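Phospholipase C-beta (PLC-beta) (PDB 3QR0) is a cuttlefish member of the phosphoinositide-specific phospholipase C family, with PH, EF-hand-like, X/Y TIM-barrel and C2 domains and a bound calcium ion. Local coordinates at residues E277-K289 / Q296-E310. Sequence-based numbering, arbitrary orientation.
Sequences EALINDYESAVNK and QLTKEGLLYFLMCEE
Tyr283 of helix 273-288 lays its ring against helix 299-307, with CB of Phe305 over one face, 4.1 Å from the ring centroid. The Phe305 ring is turned 50° from it and meets the Tyr283 hydroxyl at its own edge. Tyr304 touches Tyr283 rim to rim, Tyr304 CD2 lying 3.5 Å from Tyr283 CD1, while Cys308 SG approaches the Tyr283 ring obliquely. With CG anti to the backbone N (chi1 -175°), the Tyr304 ring extends to Ala286, whose CB lies over one of its faces. Beyond the aromatic cluster, a water links Tyr283 OH to Glu310 OE1; Glu310 OE2 is hydrogen-bonded to Tyr271 OH. At the start of helix 299-307, Glu284, bent at chi2, grips Thr298 twice: Thr298 OG1 donates a hydrogen bond to the syn lone pair of Glu284 OE2 (2.6 Å), and Thr298 N donates another to the same oxygen (2.7 Å) from above the carboxylate plane. Asn288 ND2 donates a nearly straight hydrogen bond to Glu284 OE1 (2.7 Å), and Thr298 OG1 caps the helix by accepting from Gly301 N. Within this EF-hand-like region, the axes of segments 277-288 and 299-307 cross at 110°; strand 296-297 pairs with strand 245-246, and helix 247-257 packs on Ile280, Leu297 and Phe305, with helix 151-165 against Tyr304 and Cys308.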
loop_
_atom_site.group_PDB
_atom_site.type_symbol
_atom_site.label_atom_id
_atom_site.label_comp_id
_atom_site.label_asym_id
_atom_site.label_seq_id
_atom_site.Cartn_x
_atom_site.Cartn_y
_atom_site.Cartn_z
ATOM N N GLU A 277 0.259 35.535 2.047
ATOM C CA GLU A 277 -0.879 36.426 2.264
ATOM C C GLU A 277 -2.142 35.827 1.648
ATOM O O GLU A 277 -3.213 35.878 2.251
ATOM C CB GLU A 277 -0.615 37.811 1.666
ATOM C CG GLU A 277 -1.711 38.828 1.957
ATOM C CD GLU A 277 -1.435 40.174 1.320
ATOM O OE1 GLU A 277 -0.688 40.973 1.914
ATOM O OE2 GLU A 277 -1.972 40.434 0.223
ATOM N N ALA A 278 -2.000 35.248 0.457
ATOM C CA ALA A 278 -3.125 34.653 -0.265
ATOM C C ALA A 278 -3.626 33.389 0.426
ATOM O O ALA A 278 -4.833 33.186 0.546
ATOM C CB ALA A 278 -2.728 34.349 -1.707
ATOM N N LEU A 279 -2.707 32.537 0.872
ATOM C CA LEU A 279 -3.085 31.343 1.634
ATOM C C LEU A 279 -3.795 31.709 2.937
ATOM O O LEU A 279 -4.798 31.078 3.308
ATOM C CB LEU A 279 -1.858 30.478 1.945
ATOM C CG LEU A 279 -1.208 29.755 0.759
ATOM C CD1 LEU A 279 0.069 29.062 1.214
ATOM C CD2 LEU A 279 -2.153 28.759 0.113
ATOM N N ILE A 280 -3.273 32.715 3.634
ATOM C CA ILE A 280 -3.889 33.181 4.877
ATOM C C ILE A 280 -5.341 33.615 4.619
ATOM O O ILE A 280 -6.244 33.241 5.368
ATOM C CB ILE A 280 -3.072 34.321 5.532
ATOM C CG1 ILE A 280 -1.781 33.759 6.129
ATOM C CG2 ILE A 280 -3.886 35.026 6.621
ATOM C CD1 ILE A 280 -0.794 34.809 6.583
ATOM N N ASN A 281 -5.555 34.379 3.546
ATOM C CA ASN A 281 -6.903 34.781 3.145
ATOM C C ASN A 281 -7.819 33.582 2.905
ATOM O O ASN A 281 -8.986 33.614 3.286
ATOM C CB ASN A 281 -6.883 35.663 1.891
ATOM C CG ASN A 281 -8.280 36.093 1.466
ATOM O OD1 ASN A 281 -8.947 36.856 2.171
ATOM N ND2 ASN A 281 -8.739 35.586 0.329
ATOM N N ASP A 282 -7.288 32.538 2.270
ATOM C CA ASP A 282 -8.043 31.307 2.041
ATOM C C ASP A 282 -8.524 30.703 3.351
ATOM O O ASP A 282 -9.697 30.397 3.498
ATOM C CB ASP A 282 -7.201 30.256 1.299
ATOM C CG ASP A 282 -7.003 30.582 -0.176
ATOM O OD1 ASP A 282 -7.848 31.298 -0.758
ATOM O OD2 ASP A 282 -5.999 30.105 -0.759
ATOM N N TYR A 283 -7.609 30.538 4.301
ATOM C CA TYR A 283 -7.919 29.827 5.540
ATOM C C TYR A 283 -8.792 30.688 6.447
ATOM O O TYR A 283 -9.750 30.193 7.044
ATOM C CB TYR A 283 -6.637 29.388 6.266
ATOM C CG TYR A 283 -5.616 28.685 5.377
ATOM C CD1 TYR A 283 -6.014 27.757 4.420
ATOM C CD2 TYR A 283 -4.256 28.944 5.506
ATOM C CE1 TYR A 283 -5.084 27.111 3.609
ATOM C CE2 TYR A 283 -3.318 28.308 4.693
ATOM C CZ TYR A 283 -3.741 27.389 3.750
ATOM O OH TYR A 283 -2.824 26.750 2.940
ATOM N N GLU A 284 -8.468 31.977 6.530
ATOM C CA GLU A 284 -9.245 32.913 7.334
ATOM C C GLU A 284 -10.642 33.159 6.770
ATOM O O GLU A 284 -11.576 33.372 7.533
ATOM C CB GLU A 284 -8.497 34.236 7.498
ATOM C CG GLU A 284 -7.344 34.141 8.463
ATOM C CD GLU A 284 -7.802 33.799 9.874
ATOM O OE1 GLU A 284 -8.785 34.418 10.353
ATOM O OE2 GLU A 284 -7.187 32.906 10.499
ATOM N N SER A 285 -10.781 33.128 5.447
ATOM C CA SER A 285 -12.101 33.171 4.808
ATOM C C SER A 285 -12.975 32.009 5.278
ATOM O O SER A 285 -14.133 32.209 5.661
ATOM C CB SER A 285 -11.970 33.124 3.283
ATOM O OG SER A 285 -11.389 34.318 2.790
ATOM N N ALA A 286 -12.408 30.804 5.247
ATOM C CA ALA A 286 -13.107 29.588 5.670
ATOM C C ALA A 286 -13.495 29.589 7.152
ATOM O O ALA A 286 -14.572 29.116 7.510
ATOM C CB ALA A 286 -12.256 28.354 5.359
ATOM N N VAL A 287 -12.632 30.132 8.006
ATOM C CA VAL A 287 -12.841 30.067 9.455
ATOM C C VAL A 287 -13.504 31.313 10.061
ATOM O O VAL A 287 -14.301 31.182 10.989
ATOM C CB VAL A 287 -11.514 29.767 10.176
ATOM C CG1 VAL A 287 -11.643 29.988 11.673
ATOM C CG2 VAL A 287 -11.073 28.334 9.875
ATOM N N ASN A 288 -13.180 32.504 9.553
ATOM C CA ASN A 288 -13.684 33.764 10.127
ATOM C C ASN A 288 -14.483 34.669 9.182
ATOM O O ASN A 288 -15.033 35.686 9.626
ATOM C CB ASN A 288 -12.521 34.567 10.732
ATOM C CG ASN A 288 -12.023 33.973 12.036
ATOM O OD1 ASN A 288 -12.816 33.602 12.898
ATOM N ND2 ASN A 288 -10.706 33.876 12.187
ATOM N N LYS A 289 -14.555 34.304 7.901
ATOM C CA LYS A 289 -15.284 35.087 6.893
ATOM C C LYS A 289 -14.873 36.569 6.928
ATOM O O LYS A 289 -13.683 36.861 6.925
ATOM C CB LYS A 289 -16.796 34.886 7.046
ATOM C CG LYS A 289 -17.254 33.456 6.751
ATOM C CD LYS A 289 -17.337 33.201 5.251
ATOM C CE LYS A 289 -17.771 31.766 4.947
ATOM N NZ LYS A 289 -16.779 30.769 5.437
ATOM N N GLN A 296 -3.181 38.078 8.551
ATOM C CA GLN A 296 -3.249 37.684 9.957
ATOM C C GLN A 296 -3.959 36.343 10.100
ATOM O O GLN A 296 -5.170 36.250 9.904
ATOM C CB GLN A 296 -3.966 38.751 10.789
ATOM C CG GLN A 296 -3.176 40.048 10.960
ATOM C CD GLN A 296 -3.688 40.912 12.103
ATOM O OE1 GLN A 296 -4.002 40.413 13.184
ATOM N NE2 GLN A 296 -3.756 42.221 11.872
ATOM N N LEU A 297 -3.190 35.310 10.434
ATOM C CA LEU A 297 -3.711 33.960 10.598
ATOM C C LEU A 297 -4.004 33.692 12.072
ATOM O O LEU A 297 -3.126 33.833 12.925
ATOM C CB LEU A 297 -2.702 32.938 10.061
ATOM C CG LEU A 297 -3.123 31.467 10.035
ATOM C CD1 LEU A 297 -4.310 31.246 9.103
ATOM C CD2 LEU A 297 -1.943 30.584 9.625
ATOM N N THR A 298 -5.247 33.307 12.353
ATOM C CA THR A 298 -5.710 33.019 13.710
ATOM C C THR A 298 -5.419 31.567 14.098
ATOM O O THR A 298 -5.001 30.760 13.266
ATOM C CB THR A 298 -7.236 33.272 13.840
ATOM O OG1 THR A 298 -7.942 32.426 12.926
ATOM C CG2 THR A 298 -7.581 34.731 13.534
ATOM N N LYS A 299 -5.653 31.246 15.368
ATOM C CA LYS A 299 -5.476 29.886 15.891
ATOM C C LYS A 299 -6.298 28.859 15.100
ATOM O O LYS A 299 -5.811 27.780 14.767
ATOM C CB LYS A 299 -5.886 29.870 17.363
ATOM C CG LYS A 299 -5.635 28.566 18.095
ATOM C CD LYS A 299 -5.853 28.727 19.597
ATOM C CE LYS A 299 -7.300 29.072 19.938
ATOM N NZ LYS A 299 -7.553 29.043 21.403
ATOM N N GLU A 300 -7.538 29.218 14.788
ATOM C CA GLU A 300 -8.439 28.336 14.050
ATOM C C GLU A 300 -8.022 28.235 12.582
ATOM O O GLU A 300 -8.162 27.180 11.964
ATOM C CB GLU A 300 -9.886 28.831 14.164
ATOM C CG GLU A 300 -10.507 28.693 15.563
ATOM C CD GLU A 300 -10.048 29.748 16.569
ATOM O OE1 GLU A 300 -9.527 30.820 16.168
ATOM O OE2 GLU A 300 -10.218 29.503 17.785
ATOM N N GLY A 301 -7.508 29.338 12.034
ATOM C CA GLY A 301 -6.929 29.346 10.691
ATOM C C GLY A 301 -5.702 28.456 10.581
ATOM O O GLY A 301 -5.512 27.782 9.566
ATOM N N LEU A 302 -4.868 28.453 11.625
ATOM C CA LEU A 302 -3.687 27.583 11.671
ATOM C C LEU A 302 -4.071 26.110 11.672
ATOM O O LEU A 302 -3.506 25.314 10.923
ATOM C CB LEU A 302 -2.832 27.884 12.912
ATOM C CG LEU A 302 -1.577 27.021 13.104
ATOM C CD1 LEU A 302 -0.614 27.188 11.925
ATOM C CD2 LEU A 302 -0.881 27.363 14.409
ATOM N N LEU A 303 -5.021 25.747 12.525
ATOM C CA LEU A 303 -5.497 24.363 12.598
ATOM C C LEU A 303 -6.070 23.922 11.252
ATOM O O LEU A 303 -5.835 22.797 10.809
ATOM C CB LEU A 303 -6.547 24.208 13.705
ATOM C CG LEU A 303 -7.099 22.799 13.956
ATOM C CD1 LEU A 303 -5.987 21.749 13.983
ATOM C CD2 LEU A 303 -7.890 22.778 15.256
ATOM N N TYR A 304 -6.801 24.819 10.596
ATOM C CA TYR A 304 -7.351 24.539 9.266
ATOM C C TYR A 304 -6.213 24.215 8.289
ATOM O O TYR A 304 -6.251 23.199 7.596
ATOM C CB TYR A 304 -8.171 25.738 8.768
ATOM C CG TYR A 304 -8.888 25.516 7.453
ATOM C CD1 TYR A 304 -10.231 25.140 7.419
ATOM C CD2 TYR A 304 -8.230 25.696 6.241
ATOM C CE1 TYR A 304 -10.894 24.940 6.208
ATOM C CE2 TYR A 304 -8.886 25.494 5.025
ATOM C CZ TYR A 304 -10.213 25.125 5.018
ATOM O OH TYR A 304 -10.849 24.932 3.815
ATOM N N PHE A 305 -5.196 25.071 8.246
ATOM C CA PHE A 305 -4.026 24.822 7.397
ATOM C C PHE A 305 -3.388 23.469 7.693
ATOM O O PHE A 305 -3.074 22.705 6.781
ATOM C CB PHE A 305 -2.943 25.891 7.574
ATOM C CG PHE A 305 -1.590 25.439 7.082
ATOM C CD1 PHE A 305 -1.327 25.371 5.724
ATOM C CD2 PHE A 305 -0.606 25.030 7.971
ATOM C CE1 PHE A 305 -0.100 24.932 5.259
ATOM C CE2 PHE A 305 0.626 24.591 7.512
ATOM C CZ PHE A 305 0.877 24.540 6.160
ATOM N N LEU A 306 -3.175 23.196 8.977
ATOM C CA LEU A 306 -2.445 22.001 9.394
ATOM C C LEU A 306 -3.137 20.730 8.934
ATOM O O LEU A 306 -2.478 19.713 8.719
ATOM C CB LEU A 306 -2.255 21.975 10.907
ATOM C CG LEU A 306 -1.279 22.993 11.505
ATOM C CD1 LEU A 306 -1.426 23.000 13.023
ATOM C CD2 LEU A 306 0.154 22.691 11.094
ATOM N N MET A 307 -4.456 20.811 8.763
ATOM C CA MET A 307 -5.275 19.682 8.343
ATOM C C MET A 307 -5.548 19.649 6.845
ATOM O O MET A 307 -6.086 18.667 6.364
ATOM C CB MET A 307 -6.635 19.737 9.043
ATOM C CG MET A 307 -6.604 19.556 10.543
ATOM S SD MET A 307 -8.183 20.031 11.272
ATOM C CE MET A 307 -9.285 18.796 10.580
ATOM N N CYS A 308 -5.221 20.718 6.118
ATOM C CA CYS A 308 -5.616 20.829 4.706
ATOM C C CYS A 308 -4.576 20.227 3.770
ATOM O O CYS A 308 -3.499 19.820 4.202
ATOM C CB CYS A 308 -5.914 22.285 4.328
ATOM S SG CYS A 308 -4.482 23.307 3.955
ATOM N N GLU A 309 -4.907 20.167 2.481
ATOM C CA GLU A 309 -4.024 19.562 1.479
ATOM C C GLU A 309 -2.666 20.261 1.349
ATOM O O GLU A 309 -1.674 19.614 1.025
ATOM C CB GLU A 309 -4.707 19.500 0.103
ATOM C CG GLU A 309 -5.796 18.435 -0.004
ATOM C CD GLU A 309 -5.323 17.079 0.490
ATOM O OE1 GLU A 309 -4.328 16.550 -0.065
ATOM O OE2 GLU A 309 -5.934 16.557 1.451
ATOM N N GLU A 310 -2.624 21.569 1.597
ATOM C CA GLU A 310 -1.368 22.319 1.552
ATOM C C GLU A 310 -0.324 21.736 2.510
ATOM O O GLU A 310 0.879 21.796 2.225
ATOM C CB GLU A 310 -1.605 23.787 1.910
ATOM C CG GLU A 310 -0.469 24.724 1.515
ATOM C CD GLU A 310 -0.354 24.913 0.010
ATOM O OE1 GLU A 310 -1.406 24.986 -0.667
ATOM O OE2 GLU A 310 0.788 24.992 -0.491
HETATM O O HOH W 1 -4.019 25.723 0.595
HETATM O O HOH W 2 -7.686 37.022 10.370
#